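Local coordinates for hemopexin fold protein CP4 (Vigna unguiculata, PDB 3OYO), which is of unknown function but adopts the haemopexin fold, binds a calcium ion and occurs in cow pea seeds, at residues Val25-Thr30 against Pro217-Ile222. Residues are numbered along the deposited sequence; the frame is centred on the assembly and turned at random.
Sequences VRLHYT and PVLKGI
Leu219 pushes its CD2 methyl toward the strand face made by Val25 and Leu27, meeting Leu27 CD2 at 4.1 Å and Val25 CG2 at 4.3 Å. The CA-CB bond of Leu219 does not aim at the strand; with CG anti to its carbonyl carbon (chi1 -63°), the isobutyl end comes round to Leu27 and Val25. The two leucine side chains cross at a slant, one branch of each doing the touching. The other branch of Leu27, CD1, reaches Val218 at the partly exposed margin, where Val218 CG1 lies 4.4 Å away. Contact is wholly apolar and made by methyl groups alone, with the CA atoms of Val25 and Leu219 9.3 Å apart. In 217-222 a short 3-10 turn, with Lys220 N bonded to Pro217 O (2.9 Å), presents Val218 and Leu219 together; Ile222 N then bonds to Leu219 O. Around this patch, Leu27 also packs on Trp216, Phe18 and Ile38, Val25 on Phe18 and Leu42, and Leu219 on Leu213 of helix 212-215. The contact thus joins strand 23-28 of the first four-stranded antiparallel sheet to the loop after the last helix, bringing the first and last blades together where the ring of the four-bladed haemopexin beta-propeller closes.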
ATOM      1  N   VAL A  25      -8.555   9.653  -0.301  1.00  9.94           N
ATOM      2  CA  VAL A  25      -8.476  10.676  -1.364  1.00 10.33           C
ATOM      3  C   VAL A  25      -7.858   9.982  -2.550  1.00 10.13           C
ATOM      4  O   VAL A  25      -7.175   8.959  -2.399  1.00  8.95           O
ATOM      5  CB  VAL A  25      -7.620  11.912  -0.954  1.00 14.89           C
ATOM      6  CG1 VAL A  25      -8.282  12.640   0.219  1.00 16.37           C
ATOM      7  CG2 VAL A  25      -6.181  11.518  -0.578  1.00 16.11           C
ATOM      8  N   ARG A  26      -8.129  10.515  -3.723  1.00 14.16           N
ATOM      9  CA  ARG A  26      -7.507  10.042  -4.935  1.00 14.46           C
ATOM     10  C   ARG A  26      -6.693  11.208  -5.469  1.00 14.87           C
ATOM     11  O   ARG A  26      -7.231  12.285  -5.684  1.00 13.88           O
ATOM     12  CB  ARG A  26      -8.576   9.613  -5.966  1.00 12.42           C
ATOM     13  CG  ARG A  26      -8.013   9.174  -7.283  1.00 11.60           C
ATOM     14  CD  ARG A  26      -9.121   8.718  -8.206  1.00 11.97           C
ATOM     15  NE  ARG A  26     -10.125   9.772  -8.352  1.00 14.05           N
ATOM     16  CZ  ARG A  26     -10.361  10.388  -9.492  1.00 15.66           C
ATOM     17  NH1 ARG A  26      -9.700  10.001 -10.589  1.00 16.00           N
ATOM     18  NH2 ARG A  26     -11.285  11.342  -9.550  1.00 15.09           N
ATOM     19  N   LEU A  27      -5.398  10.974  -5.702  1.00 14.63           N
ATOM     20  CA  LEU A  27      -4.497  12.030  -6.168  1.00 14.92           C
ATOM     21  C   LEU A  27      -3.893  11.771  -7.534  1.00 15.46           C
ATOM     22  O   LEU A  27      -3.644  10.624  -7.921  1.00 14.82           O
ATOM     23  CB  LEU A  27      -3.314  12.275  -5.240  1.00 15.58           C
ATOM     24  CG  LEU A  27      -3.306  12.468  -3.741  1.00 17.98           C
ATOM     25  CD1 LEU A  27      -1.960  13.045  -3.404  1.00 16.68           C
ATOM     26  CD2 LEU A  27      -4.452  13.388  -3.243  1.00 17.31           C
ATOM     27  N   HIS A  28      -3.630  12.868  -8.240  1.00 14.98           N
ATOM     28  CA  HIS A  28      -2.824  12.810  -9.428  1.00 15.66           C
ATOM     29  C   HIS A  28      -1.465  13.332  -8.966  1.00 15.54           C
ATOM     30  O   HIS A  28      -1.363  14.374  -8.307  1.00 14.06           O
ATOM     31  CB  HIS A  28      -3.398  13.687 -10.547  1.00 18.41           C
ATOM     32  CG  HIS A  28      -2.449  13.861 -11.688  1.00 20.41           C
ATOM     33  ND1 HIS A  28      -2.289  12.906 -12.663  1.00 21.92           N
ATOM     34  CD2 HIS A  28      -1.576  14.854 -11.983  1.00 22.27           C
ATOM     35  CE1 HIS A  28      -1.353  13.294 -13.508  1.00 21.66           C
ATOM     36  NE2 HIS A  28      -0.912  14.476 -13.122  1.00 21.69           N
ATOM     37  N   TYR A  29      -0.405  12.599  -9.278  1.00 15.41           N
ATOM     38  CA  TYR A  29       0.904  13.008  -8.814  1.00 15.01           C
ATOM     39  C   TYR A  29       1.889  13.099  -9.981  1.00 15.79           C
ATOM     40  O   TYR A  29       1.658  12.553 -11.068  1.00 14.84           O
ATOM     41  CB  TYR A  29       1.371  12.063  -7.687  1.00 14.67           C
ATOM     42  CG  TYR A  29       1.632  10.625  -8.133  1.00 14.55           C
ATOM     43  CD1 TYR A  29       0.572   9.783  -8.517  1.00 13.39           C
ATOM     44  CD2 TYR A  29       2.942  10.125  -8.195  1.00 13.53           C
ATOM     45  CE1 TYR A  29       0.810   8.475  -8.942  1.00 15.08           C
ATOM     46  CE2 TYR A  29       3.186   8.813  -8.607  1.00 13.55           C
ATOM     47  CZ  TYR A  29       2.131   8.011  -8.999  1.00 14.39           C
ATOM     48  OH  TYR A  29       2.377   6.746  -9.444  1.00 16.30           O
ATOM     49  N   THR A  30       2.981  13.817  -9.735  1.00 15.59           N
ATOM     50  CA  THR A  30       4.037  14.023 -10.713  1.00 15.13           C
ATOM     51  C   THR A  30       5.354  13.899 -10.011  1.00 16.02           C
ATOM     52  O   THR A  30       5.758  14.813  -9.287  1.00 22.79           O
ATOM     53  CB  THR A  30       3.963  15.407 -11.420  1.00 15.04           C
ATOM     54  OG1 THR A  30       2.669  15.545 -12.030  1.00 13.29           O
ATOM     55  CG2 THR A  30       5.069  15.465 -12.546  1.00 13.85           C
ATOM     56  N   PRO A 217       2.287  18.716  -0.209  1.00 19.44           N
ATOM     57  CA  PRO A 217       1.695  19.904   0.437  1.00 18.82           C
ATOM     58  C   PRO A 217       0.184  20.015   0.234  1.00 19.49           C
ATOM     59  O   PRO A 217      -0.504  20.575   1.092  1.00 20.46           O
ATOM     60  CB  PRO A 217       2.429  21.085  -0.240  1.00 12.78           C
ATOM     61  CG  PRO A 217       2.926  20.519  -1.527  1.00 12.11           C
ATOM     62  CD  PRO A 217       3.346  19.118  -1.164  1.00 12.36           C
ATOM     63  N   VAL A 218      -0.329  19.464  -0.878  1.00 21.86           N
ATOM     64  CA  VAL A 218      -1.773  19.466  -1.141  1.00 20.79           C
ATOM     65  C   VAL A 218      -2.585  18.757  -0.046  1.00 21.39           C
ATOM     66  O   VAL A 218      -3.797  18.929   0.026  1.00 22.90           O
ATOM     67  CB  VAL A 218      -2.130  18.910  -2.553  1.00 13.32           C
ATOM     68  CG1 VAL A 218      -2.218  17.353  -2.557  1.00 12.01           C
ATOM     69  CG2 VAL A 218      -3.394  19.502  -3.062  1.00 11.42           C
ATOM     70  N   LEU A 219      -1.935  17.994   0.834  1.00 17.52           N
ATOM     71  CA  LEU A 219      -2.702  17.277   1.866  1.00 16.06           C
ATOM     72  C   LEU A 219      -2.861  18.167   3.089  1.00 16.89           C
ATOM     73  O   LEU A 219      -3.638  17.874   4.016  1.00 15.99           O
ATOM     74  CB  LEU A 219      -2.034  15.933   2.223  1.00 11.58           C
ATOM     75  CG  LEU A 219      -1.931  14.873   1.118  1.00  8.80           C
ATOM     76  CD1 LEU A 219      -1.292  13.682   1.720  1.00 11.01           C
ATOM     77  CD2 LEU A 219      -3.293  14.543   0.486  1.00  9.16           C
ATOM     78  N   LYS A 220      -2.106  19.266   3.091  1.00 15.54           N
ATOM     79  CA  LYS A 220      -2.122  20.188   4.240  1.00 16.63           C
ATOM     80  C   LYS A 220      -3.536  20.659   4.550  1.00 16.20           C
ATOM     81  O   LYS A 220      -4.250  21.094   3.662  1.00 23.79           O
ATOM     82  CB  LYS A 220      -1.221  21.392   3.989  1.00 19.79           C
ATOM     83  CG  LYS A 220       0.242  21.085   3.946  1.00 19.39           C
ATOM     84  CD  LYS A 220       0.978  22.392   3.595  1.00 19.95           C
ATOM     85  CE  LYS A 220       2.504  22.252   3.523  1.00 18.22           C
ATOM     86  NZ  LYS A 220       2.990  23.524   2.875  1.00 20.10           N
ATOM     87  N   GLY A 221      -3.919  20.530   5.818  1.00 20.74           N
ATOM     88  CA  GLY A 221      -5.243  20.941   6.294  1.00 20.78           C
ATOM     89  C   GLY A 221      -6.326  19.931   6.021  1.00 20.69           C
ATOM     90  O   GLY A 221      -7.499  20.216   6.168  1.00 23.12           O
ATOM     91  N   ILE A 222      -5.910  18.737   5.608  1.00 17.96           N
ATOM     92  CA  ILE A 222      -6.809  17.650   5.278  1.00 17.43           C
ATOM     93  C   ILE A 222      -6.287  16.433   5.999  1.00 17.41           C
ATOM     94  O   ILE A 222      -7.061  15.689   6.605  1.00 17.62           O
ATOM     95  CB  ILE A 222      -6.870  17.423   3.747  1.00 20.47           C
ATOM     96  CG1 ILE A 222      -7.337  18.721   3.056  1.00 19.92           C
ATOM     97  CG2 ILE A 222      -7.765  16.209   3.413  1.00 20.37           C
ATOM     98  CD1 ILE A 222      -7.339  18.685   1.547  1.00 19.53           C
TER